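Local coordinates for protein glycosyl transferase (Staphylococcus aureus, PDB 5U02) that belongs to the TarS-type glycosyltransferases, the present construct joining a helical linker to two C-terminal immunoglobulin-like beta domains in a three-chain assembly, at residues N119-F122 with P127-E130; H180-P185 with K204-K209; F253-P258 with R297-E302; M282-K287 with R338-I343. All coordinates share one frame; numbering follows the deposited sequence.

Interaction 1: residues N119-F122 with P127-E130; sequences NIQF and PYFE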
# COMPACT_ATOMS: atom_id res chain seq x y z
N ASN A 119 12.98 -4.52 23.19
CA ASN A 119 13.02 -4.52 24.65
C ASN A 119 11.77 -5.24 25.14
O ASN A 119 10.66 -4.77 24.89
CB ASN A 119 13.10 -3.10 25.21
CG ASN A 119 14.33 -2.35 24.73
OD1 ASN A 119 15.25 -2.94 24.18
ND2 ASN A 119 14.34 -1.04 24.94
N ILE A 120 11.95 -6.36 25.83
CA ILE A 120 10.87 -7.30 26.10
C ILE A 120 10.75 -7.56 27.59
O ILE A 120 11.75 -7.85 28.26
CB ILE A 120 11.07 -8.63 25.35
CG1 ILE A 120 11.16 -8.40 23.84
CG2 ILE A 120 9.96 -9.60 25.68
CD1 ILE A 120 11.65 -9.60 23.07
N GLN A 121 9.53 -7.48 28.12
CA GLN A 121 9.17 -8.05 29.41
C GLN A 121 8.22 -9.21 29.14
O GLN A 121 7.14 -9.01 28.58
CB GLN A 121 8.53 -7.02 30.34
CG GLN A 121 7.87 -7.65 31.57
CD GLN A 121 6.92 -6.72 32.33
OE1 GLN A 121 6.06 -6.07 31.74
NE2 GLN A 121 7.07 -6.66 33.65
N PHE A 122 8.64 -10.42 29.52
CA PHE A 122 7.93 -11.61 29.06
C PHE A 122 6.70 -11.93 29.90
O PHE A 122 5.75 -12.55 29.40
CB PHE A 122 8.88 -12.81 29.03
CG PHE A 122 9.90 -12.74 27.93
CD1 PHE A 122 9.61 -13.18 26.65
CD2 PHE A 122 11.16 -12.22 28.18
CE1 PHE A 122 10.55 -13.10 25.64
CE2 PHE A 122 12.10 -12.14 27.18
CZ PHE A 122 11.81 -12.58 25.91
N PRO A 127 11.63 -8.52 34.88
CA PRO A 127 12.43 -7.44 34.31
C PRO A 127 12.24 -7.30 32.80
O PRO A 127 11.66 -8.14 32.12
CB PRO A 127 13.87 -7.85 34.64
CG PRO A 127 13.74 -8.68 35.86
CD PRO A 127 12.44 -9.42 35.72
N TYR A 128 12.76 -6.19 32.29
CA TYR A 128 12.85 -5.94 30.85
C TYR A 128 14.26 -6.29 30.39
O TYR A 128 15.24 -5.72 30.89
CB TYR A 128 12.55 -4.48 30.53
CG TYR A 128 11.09 -4.14 30.30
CD1 TYR A 128 10.23 -3.93 31.37
CD2 TYR A 128 10.58 -4.00 29.01
CE1 TYR A 128 8.90 -3.60 31.16
CE2 TYR A 128 9.25 -3.68 28.80
CZ TYR A 128 8.42 -3.48 29.88
OH TYR A 128 7.10 -3.15 29.67
N PHE A 129 14.36 -7.22 29.45
CA PHE A 129 15.61 -7.48 28.75
C PHE A 129 15.66 -6.61 27.50
O PHE A 129 14.73 -6.62 26.69
CB PHE A 129 15.74 -8.96 28.38
CG PHE A 129 15.70 -9.88 29.57
CD1 PHE A 129 14.49 -10.38 30.03
CD2 PHE A 129 16.87 -10.24 30.22
CE1 PHE A 129 14.45 -11.22 31.13
CE2 PHE A 129 16.83 -11.08 31.32
CZ PHE A 129 15.62 -11.57 31.77
N GLU A 130 16.73 -5.84 27.35
CA GLU A 130 16.78 -4.77 26.37
C GLU A 130 17.83 -5.06 25.29
O GLU A 130 18.86 -5.69 25.56
CB GLU A 130 17.08 -3.43 27.06
CG GLU A 130 16.38 -3.28 28.40
CD GLU A 130 16.02 -1.84 28.75
OE1 GLU A 130 16.29 -1.42 29.89
OE2 GLU A 130 15.46 -1.14 27.88
O HOH W 1 10.61 -10.76 30.96
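Pro127 meets Gln121 through its backbone: Pro127 O lies 3.7 Å from Gln121 CA. A water modelled between Pro127 O and Phe122 N sits too close to the nitrogen for that bridge to be trusted. Next, Tyr128 lays its ring flat over Gln121. Gln121 CB stands 3.5 Å from the centroid of the Tyr128 ring, 8° off the normal, a CH-pi contact, while Asn119 O approaches the ring edge. A first torsion of 167° puts Gln121 CG beside its carbonyl carbon, and the chain runs on extended, bringing CD and OE1 near Tyr128 CE1; NE2 binds Glu126 O. Phe129 supplies the backbone pairing of this beta hairpin: Ile120 N gives a nearly straight bond to Phe129 O (2.9 Å, 168°), and Phe129 N returns one to Ile120 O (2.9 Å), the two making an antiparallel hydrogen-bonded pair. The Phe129 and Phe122 side chains cross at about a right angle, Phe129 CD1 lying 4.1 Å from Phe122 CE2, and the Phe129 ring meets His86 edge-to-face. Glu130 brings CB to 3.4 Å from Asn119 OD1, which is hydrogen-bonded to Gly131 N; the carboxylate and amide planes are almost perpendicular, and the angle at Asn119 ND2 is too poor for a bond to Glu130 OE2. Between the segments, then, direct hydrogen bonding is a matter of backbone, with side chains adding aromatic and aliphatic packing.

Interaction 2: residues H180-P185 with K204-K209; sequences HTMYVP and KAYLPK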
# COMPACT_ATOMS: atom_id res chain seq x y z
N HIS A 180 18.11 -5.25 -12.24
CA HIS A 180 16.76 -4.75 -12.30
C HIS A 180 15.88 -5.40 -11.24
O HIS A 180 16.16 -6.50 -10.76
CB HIS A 180 16.16 -4.95 -13.70
CG HIS A 180 16.97 -4.31 -14.79
ND1 HIS A 180 17.92 -5.00 -15.51
CD2 HIS A 180 16.98 -3.04 -15.27
CE1 HIS A 180 18.48 -4.18 -16.38
NE2 HIS A 180 17.93 -2.99 -16.26
N THR A 181 14.81 -4.70 -10.90
CA THR A 181 14.05 -5.00 -9.70
C THR A 181 12.59 -4.69 -9.95
O THR A 181 12.25 -3.78 -10.71
CB THR A 181 14.65 -4.21 -8.52
OG1 THR A 181 14.78 -5.05 -7.37
CG2 THR A 181 13.81 -2.99 -8.20
N MET A 182 11.71 -5.47 -9.33
CA MET A 182 10.28 -5.19 -9.32
C MET A 182 9.76 -5.42 -7.92
O MET A 182 10.14 -6.39 -7.27
CB MET A 182 9.50 -6.06 -10.32
CG MET A 182 9.76 -5.75 -11.79
SD MET A 182 8.59 -6.60 -12.88
CE MET A 182 9.68 -7.73 -13.74
N TYR A 183 8.89 -4.52 -7.45
CA TYR A 183 8.28 -4.62 -6.14
C TYR A 183 6.77 -4.62 -6.30
O TYR A 183 6.21 -3.72 -6.94
CB TYR A 183 8.72 -3.48 -5.22
CG TYR A 183 10.18 -3.53 -4.84
CD1 TYR A 183 10.62 -4.35 -3.80
CD2 TYR A 183 11.12 -2.77 -5.51
CE1 TYR A 183 11.95 -4.40 -3.44
CE2 TYR A 183 12.46 -2.81 -5.16
CZ TYR A 183 12.87 -3.63 -4.13
OH TYR A 183 14.21 -3.67 -3.79
N VAL A 184 6.12 -5.62 -5.71
CA VAL A 184 4.67 -5.79 -5.79
C VAL A 184 4.09 -5.56 -4.39
O VAL A 184 4.51 -6.23 -3.44
CB VAL A 184 4.29 -7.19 -6.30
CG1 VAL A 184 2.78 -7.29 -6.47
CG2 VAL A 184 5.00 -7.49 -7.60
N PRO A 185 3.15 -4.64 -4.23
CA PRO A 185 2.56 -4.40 -2.91
C PRO A 185 1.71 -5.58 -2.44
O PRO A 185 1.23 -6.39 -3.22
CB PRO A 185 1.69 -3.16 -3.12
CG PRO A 185 1.50 -3.06 -4.60
CD PRO A 185 2.70 -3.66 -5.23
N LYS A 204 4.37 -6.46 -17.46
CA LYS A 204 4.74 -6.78 -18.84
C LYS A 204 5.82 -5.84 -19.37
O LYS A 204 6.72 -6.28 -20.10
CB LYS A 204 3.51 -6.71 -19.74
CG LYS A 204 2.91 -8.04 -20.10
CD LYS A 204 2.23 -8.00 -21.46
CE LYS A 204 1.28 -6.84 -21.60
NZ LYS A 204 0.41 -7.01 -22.80
N ALA A 205 5.73 -4.56 -19.05
CA ALA A 205 6.67 -3.59 -19.61
C ALA A 205 8.08 -3.76 -19.06
O ALA A 205 9.04 -3.35 -19.72
CB ALA A 205 6.17 -2.17 -19.35
N TYR A 206 8.22 -4.35 -17.87
CA TYR A 206 9.51 -4.44 -17.20
C TYR A 206 10.18 -5.81 -17.36
O TYR A 206 11.41 -5.89 -17.28
CB TYR A 206 9.35 -4.11 -15.71
CG TYR A 206 8.60 -2.82 -15.48
CD1 TYR A 206 9.09 -1.61 -15.97
CD2 TYR A 206 7.42 -2.80 -14.76
CE1 TYR A 206 8.42 -0.43 -15.76
CE2 TYR A 206 6.73 -1.61 -14.54
CZ TYR A 206 7.23 -0.43 -15.05
OH TYR A 206 6.56 0.75 -14.84
N LEU A 207 9.39 -6.86 -17.59
CA LEU A 207 9.95 -8.20 -17.75
C LEU A 207 10.99 -8.36 -18.86
O LEU A 207 11.95 -9.11 -18.65
CB LEU A 207 8.81 -9.20 -17.98
CG LEU A 207 8.03 -9.71 -16.77
CD1 LEU A 207 6.77 -10.42 -17.23
CD2 LEU A 207 8.89 -10.63 -15.95
N PRO A 208 10.85 -7.74 -20.05
CA PRO A 208 11.82 -8.02 -21.13
C PRO A 208 13.25 -7.66 -20.80
O PRO A 208 14.15 -8.07 -21.55
CB PRO A 208 11.30 -7.16 -22.29
CG PRO A 208 9.92 -6.88 -21.98
CD PRO A 208 9.78 -6.85 -20.51
N LYS A 209 13.50 -6.89 -19.74
CA LYS A 209 14.85 -6.42 -19.47
C LYS A 209 15.80 -7.57 -19.15
O LYS A 209 16.99 -7.48 -19.45
CB LYS A 209 14.83 -5.42 -18.31
CG LYS A 209 13.96 -4.22 -18.56
CD LYS A 209 13.73 -3.45 -17.27
CE LYS A 209 13.00 -2.14 -17.53
NZ LYS A 209 12.85 -1.36 -16.28
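Met182 sets CG opposite its carbonyl carbon (chi1 -69°), runs on extended and bends at the last torsion (chi3 -114°), which swings CE to 3.7 Å from Leu207 CD2. In this E-set, immunoglobulin-like beta domain, a strand starting at Thr181 is thereby packed against the connection between helix 200-203 and strand 212-221, where Leu207 to Lys209 form a short 3-10 segment. Met182 SD itself rests 3.8 Å from Tyr206 CB, so the thioether touches the root of the tyrosine while its methyl reaches the leucine branch. The Tyr206 hydroxyl points off toward the second subunit, where it is hydrogen-bonded to Glu154 of that subunit, which places the loop at a subunit interface. Trp213 of strand 212-221 also packs on both His180 and Met182. No hydrogen bond joins the two segments. At the outer end the side chains of Lys209, extended beyond CG, and His180 cross at about a right angle. Lys209 CB lies over the centre of one face of the His180 ring in a CH-pi contact, 4.2 Å from the centroid and 7° off the normal, and farther along the chain Lys209 CD comes to 3.8 Å from His180 CD2.

Interaction 3: residues F253-P258 with R297-E302; sequences FYRLTP and RGYVFE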
# COMPACT_ATOMS: atom_id res chain seq x y z
N PHE A 253 5.38 -12.71 -28.96
CA PHE A 253 4.88 -13.64 -27.96
C PHE A 253 6.02 -14.14 -27.08
O PHE A 253 7.15 -14.34 -27.55
CB PHE A 253 4.18 -14.82 -28.63
CG PHE A 253 2.82 -14.48 -29.15
CD1 PHE A 253 1.70 -14.59 -28.34
CD2 PHE A 253 2.66 -14.03 -30.45
CE1 PHE A 253 0.45 -14.27 -28.82
CE2 PHE A 253 1.41 -13.71 -30.94
CZ PHE A 253 0.30 -13.83 -30.11
N TYR A 254 5.71 -14.33 -25.80
CA TYR A 254 6.66 -14.78 -24.80
C TYR A 254 6.00 -15.79 -23.89
O TYR A 254 4.77 -15.87 -23.81
CB TYR A 254 7.19 -13.62 -23.95
CG TYR A 254 7.85 -12.50 -24.73
CD1 TYR A 254 7.08 -11.53 -25.37
CD2 TYR A 254 9.23 -12.38 -24.78
CE1 TYR A 254 7.68 -10.49 -26.07
CE2 TYR A 254 9.83 -11.35 -25.48
CZ TYR A 254 9.05 -10.41 -26.12
OH TYR A 254 9.64 -9.38 -26.81
N ARG A 255 6.82 -16.57 -23.20
CA ARG A 255 6.36 -17.43 -22.12
C ARG A 255 6.97 -16.95 -20.81
O ARG A 255 8.12 -16.52 -20.78
CB ARG A 255 6.70 -18.91 -22.37
CG ARG A 255 8.19 -19.24 -22.50
CD ARG A 255 8.37 -20.76 -22.56
NE ARG A 255 9.71 -21.18 -22.96
CZ ARG A 255 10.67 -21.53 -22.11
NH1 ARG A 255 10.44 -21.50 -20.81
NH2 ARG A 255 11.86 -21.91 -22.56
N LEU A 256 6.16 -16.98 -19.76
CA LEU A 256 6.60 -16.75 -18.39
C LEU A 256 6.51 -18.09 -17.68
O LEU A 256 5.41 -18.65 -17.54
CB LEU A 256 5.76 -15.68 -17.70
CG LEU A 256 6.12 -15.24 -16.28
CD1 LEU A 256 7.53 -14.68 -16.27
CD2 LEU A 256 5.14 -14.20 -15.73
N THR A 257 7.65 -18.62 -17.25
CA THR A 257 7.74 -19.98 -16.74
C THR A 257 8.26 -19.97 -15.31
O THR A 257 9.45 -19.69 -15.10
CB THR A 257 8.65 -20.83 -17.62
OG1 THR A 257 8.19 -20.79 -18.98
CG2 THR A 257 8.67 -22.29 -17.15
N PRO A 258 7.42 -20.24 -14.31
CA PRO A 258 7.96 -20.47 -12.96
C PRO A 258 8.76 -21.75 -12.92
O PRO A 258 8.46 -22.72 -13.62
CB PRO A 258 6.70 -20.58 -12.09
CG PRO A 258 5.61 -19.93 -12.89
CD PRO A 258 5.95 -20.21 -14.33
N ARG A 297 5.01 -27.86 -23.38
CA ARG A 297 4.75 -27.58 -21.98
C ARG A 297 3.31 -27.11 -21.87
O ARG A 297 2.70 -26.69 -22.86
CB ARG A 297 5.72 -26.53 -21.43
CG ARG A 297 5.52 -25.15 -22.04
CD ARG A 297 6.62 -24.17 -21.65
NE ARG A 297 7.79 -24.26 -22.51
CZ ARG A 297 9.01 -24.60 -22.10
NH1 ARG A 297 9.22 -24.89 -20.82
NH2 ARG A 297 10.01 -24.65 -22.97
N GLY A 298 2.76 -27.19 -20.67
CA GLY A 298 1.42 -26.69 -20.46
C GLY A 298 1.39 -25.18 -20.39
O GLY A 298 2.33 -24.53 -19.95
N TYR A 299 0.27 -24.61 -20.86
CA TYR A 299 -0.01 -23.19 -20.75
C TYR A 299 -1.33 -23.01 -20.02
O TYR A 299 -2.35 -23.61 -20.40
CB TYR A 299 -0.07 -22.52 -22.12
CG TYR A 299 1.28 -22.17 -22.69
CD1 TYR A 299 2.02 -23.12 -23.40
CD2 TYR A 299 1.82 -20.91 -22.52
CE1 TYR A 299 3.27 -22.81 -23.91
CE2 TYR A 299 3.07 -20.59 -23.03
CZ TYR A 299 3.78 -21.54 -23.73
OH TYR A 299 5.02 -21.22 -24.24
N VAL A 300 -1.33 -22.21 -18.96
CA VAL A 300 -2.51 -21.98 -18.14
C VAL A 300 -3.12 -20.65 -18.53
O VAL A 300 -2.43 -19.63 -18.60
CB VAL A 300 -2.17 -22.02 -16.64
CG1 VAL A 300 -2.09 -23.46 -16.15
CG2 VAL A 300 -0.87 -21.28 -16.36
N PHE A 301 -4.43 -20.66 -18.80
CA PHE A 301 -5.18 -19.47 -19.14
C PHE A 301 -6.27 -19.25 -18.11
O PHE A 301 -6.76 -20.21 -17.49
CB PHE A 301 -5.79 -19.57 -20.55
CG PHE A 301 -4.78 -19.56 -21.66
CD1 PHE A 301 -4.12 -20.73 -22.02
CD2 PHE A 301 -4.47 -18.39 -22.33
CE1 PHE A 301 -3.18 -20.72 -23.04
CE2 PHE A 301 -3.54 -18.38 -23.35
CZ PHE A 301 -2.89 -19.55 -23.71
N GLU A 302 -6.65 -17.99 -17.92
CA GLU A 302 -7.74 -17.68 -17.00
C GLU A 302 -9.06 -18.21 -17.55
O GLU A 302 -9.39 -18.00 -18.72
CB GLU A 302 -7.82 -16.17 -16.78
CG GLU A 302 -7.71 -15.34 -18.05
CD GLU A 302 -8.16 -13.90 -17.87
OE1 GLU A 302 -8.02 -13.11 -18.83
OE2 GLU A 302 -8.67 -13.55 -16.78
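Arg255 lays its guanidinium flat on that of Arg297, with centres 3.5 Å apart and planes only 11° from parallel. Arg297 NH2 sits over the middle of the Arg255 group, 3.3 Å from Arg255 CZ, whereas Arg255 CZ lies nearer the rim of the Arg297 group. The two chains reach this stack differently: Arg255 runs straight out from CG to NE, while Arg297 bends about its CG-CD bond (chi3 85°), and the side chains cross at about a right angle. Lower down, Arg255 CD meets Arg297 NE at 3.5 Å. Two like charges brought face to face would be expected to need compensation, and the salt bridge of Arg297 NH1 to Glu242 OE1 probably offsets part of it. Arg255 is fixed in rotation by its own strand: NH1 gives a hydrogen bond to Thr257 OG1 (3.0 Å, 154°), which lies exactly in the guanidinium plane, and Thr257 OG1 is also bonded to Ser244 OG. The contact bridges the two immunoglobulin-like C-terminal domains, since Arg255 belongs to strand 252-260 of the first and Arg297 to the loop before strand 304-310 of the second. Tyr299 from that loop comes in beside the arginine stem, its OH 3.4 Å from Arg255 CB and 3.8 Å from Arg255 CD, with the ring almost perpendicular to the Arg255 guanidinium. The Tyr299 side chain also packs on Leu246 of strand 245-249 and Ile274 of strand 267-274. A bound imidazole, probably from the crystallisation liquor, lies about 3 Å from the side chain of Arg255.

Interaction 4: residues M282-K287 with R338-I343; sequences MKLKGK and RDFKNI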
# COMPACT_ATOMS: atom_id res chain seq x y z
N MET A 282 -3.72 -24.73 -32.42
CA MET A 282 -5.12 -24.32 -32.33
C MET A 282 -5.90 -25.15 -33.33
O MET A 282 -5.60 -25.12 -34.53
CB MET A 282 -5.27 -22.82 -32.60
CG MET A 282 -6.70 -22.32 -32.54
SD MET A 282 -6.81 -20.51 -32.61
CE MET A 282 -5.94 -20.17 -34.14
N LYS A 283 -6.88 -25.91 -32.84
CA LYS A 283 -7.65 -26.80 -33.70
C LYS A 283 -9.13 -26.70 -33.35
O LYS A 283 -9.51 -26.25 -32.26
CB LYS A 283 -7.19 -28.25 -33.57
CG LYS A 283 -5.74 -28.50 -33.94
CD LYS A 283 -5.40 -29.98 -33.83
CE LYS A 283 -4.00 -30.19 -33.28
NZ LYS A 283 -3.87 -31.50 -32.57
N LEU A 284 -9.96 -27.13 -34.30
CA LEU A 284 -11.40 -27.15 -34.15
C LEU A 284 -11.85 -28.54 -33.74
O LEU A 284 -11.46 -29.53 -34.37
CB LEU A 284 -12.08 -26.74 -35.46
CG LEU A 284 -13.59 -26.48 -35.42
CD1 LEU A 284 -13.90 -25.38 -34.42
CD2 LEU A 284 -14.11 -26.12 -36.81
N LYS A 285 -12.64 -28.62 -32.67
CA LYS A 285 -13.20 -29.87 -32.19
C LYS A 285 -14.72 -29.77 -32.28
O LYS A 285 -15.31 -28.86 -31.69
CB LYS A 285 -12.74 -30.16 -30.76
CG LYS A 285 -13.38 -31.38 -30.11
CD LYS A 285 -12.77 -31.62 -28.73
CE LYS A 285 -13.54 -32.66 -27.94
NZ LYS A 285 -12.87 -32.98 -26.65
N GLY A 286 -15.33 -30.70 -33.01
CA GLY A 286 -16.75 -30.54 -33.31
C GLY A 286 -16.94 -29.35 -34.23
O GLY A 286 -16.16 -29.10 -35.15
N LYS A 287 -18.00 -28.58 -33.96
CA LYS A 287 -18.25 -27.35 -34.70
C LYS A 287 -18.23 -26.10 -33.83
O LYS A 287 -18.30 -24.99 -34.38
CB LYS A 287 -19.60 -27.42 -35.43
CG LYS A 287 -19.69 -28.55 -36.43
CD LYS A 287 -18.55 -28.49 -37.45
CE LYS A 287 -18.63 -27.23 -38.31
NZ LYS A 287 -17.28 -26.72 -38.69
N ARG A 338 -13.63 -23.20 -42.76
CA ARG A 338 -12.97 -22.21 -43.61
C ARG A 338 -12.77 -20.88 -42.88
O ARG A 338 -11.79 -20.18 -43.15
CB ARG A 338 -13.78 -22.02 -44.89
CG ARG A 338 -15.07 -21.23 -44.72
CD ARG A 338 -15.84 -21.08 -46.02
NE ARG A 338 -16.81 -22.15 -46.24
CZ ARG A 338 -18.13 -21.97 -46.23
NH1 ARG A 338 -18.64 -20.77 -46.02
NH2 ARG A 338 -18.94 -23.00 -46.44
N ASP A 339 -13.67 -20.52 -41.96
CA ASP A 339 -13.52 -19.28 -41.22
C ASP A 339 -12.63 -19.44 -40.00
O ASP A 339 -11.97 -18.48 -39.58
CB ASP A 339 -14.88 -18.73 -40.80
CG ASP A 339 -15.71 -18.27 -41.98
OD1 ASP A 339 -16.67 -17.50 -41.77
OD2 ASP A 339 -15.41 -18.67 -43.12
N PHE A 340 -12.60 -20.64 -39.41
CA PHE A 340 -11.66 -20.92 -38.33
C PHE A 340 -10.23 -20.62 -38.74
O PHE A 340 -9.42 -20.17 -37.91
CB PHE A 340 -11.81 -22.38 -37.89
CG PHE A 340 -10.76 -22.84 -36.93
CD1 PHE A 340 -10.87 -22.56 -35.58
CD2 PHE A 340 -9.66 -23.55 -37.37
CE1 PHE A 340 -9.90 -22.98 -34.69
CE2 PHE A 340 -8.69 -23.97 -36.49
CZ PHE A 340 -8.81 -23.69 -35.15
N LYS A 341 -9.89 -20.84 -40.01
CA LYS A 341 -8.55 -20.52 -40.50
C LYS A 341 -8.30 -19.03 -40.58
O LYS A 341 -7.14 -18.62 -40.75
CB LYS A 341 -8.34 -21.16 -41.88
CG LYS A 341 -8.84 -22.59 -41.99
CD LYS A 341 -8.94 -23.02 -43.45
CE LYS A 341 -9.80 -24.27 -43.62
NZ LYS A 341 -10.20 -24.49 -45.04
N ASN A 342 -9.33 -18.19 -40.46
CA ASN A 342 -9.21 -16.75 -40.59
C ASN A 342 -9.39 -16.02 -39.26
O ASN A 342 -9.76 -14.84 -39.25
CB ASN A 342 -10.21 -16.22 -41.62
CG ASN A 342 -9.65 -16.19 -43.03
OD1 ASN A 342 -9.25 -15.14 -43.53
ND2 ASN A 342 -9.62 -17.35 -43.68
N ILE A 343 -9.15 -16.70 -38.14
CA ILE A 343 -9.18 -16.02 -36.85
C ILE A 343 -8.01 -15.04 -36.81
O ILE A 343 -6.85 -15.43 -36.99
CB ILE A 343 -9.11 -17.01 -35.69
CG1 ILE A 343 -10.26 -18.02 -35.78
CG2 ILE A 343 -9.15 -16.27 -34.35
CD1 ILE A 343 -11.61 -17.38 -35.76
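A Met-aromatic contact on the surface of the second C-terminal immunoglobulin-like domain joins strand 280-285, outermost in its antiparallel sheet, to the short helix 337-340. Phe340 is the piece that reaches across. Its chi1 of 171° turns the ring away from its own backbone N, carrying it out from the helix and against the strand, where it meets Met282, Lys283 and Leu284 in turn. Met282 and Phe340 run past each other in opposite directions, and Met282 CG packs 3.6 Å from Phe340 CZ. The sulfur stays farther off and oblique: Met282 SD is 5.3 Å from the centroid of the Phe340 ring, 51° off its normal, neither over the face nor at the edge. The strand backbone takes up the far end of the ring, with Met282 O near the ring plane at the edge, 3.6 Å from Phe340 CZ, and Lys283 C at 3.5 Å from the same carbon. Ile290 of the neighbouring strand 289-294 touches both Met282 and Phe340, so the Phe340 side chain also reaches the second strand of the sheet. No hydrogen bond crosses between the segments; the contact is one of packing at the surface. On the helix side, the chain leaves Phe340 through a type I beta turn ending at Ile343, whose N makes a weak bond to Phe340 O. One face of the aromatic ring is covered by Leu284, whose CB stands 4.2 Å from the centroid of Phe340, 3° off the normal, with Leu284 CD1 4.3 Å from Phe340 CD1.

Overall arrangement
The four contacts follow the elongated chain from its linker to its last domain. Interaction 1, in the small three-stranded sheet near the helical linker, lies about 42 Å centre to centre from interaction 2 and about 72 Å from interaction 4. Interactions 2 and 3 reach the same sheet of the first C-terminal domain; their centres are about 17 Å apart, and they touch where Leu207 CD2 packs 4.3 Å from Leu256 CD1. Interaction 3 spans the two C-terminal domains, and interaction 4 lies wholly in the second, about 22 Å away between centres. Along the sequence, interactions 1, 2 and 3 come in series, whereas the segments of 3 and 4 alternate without touching, their nearest atoms about 10 Å apart.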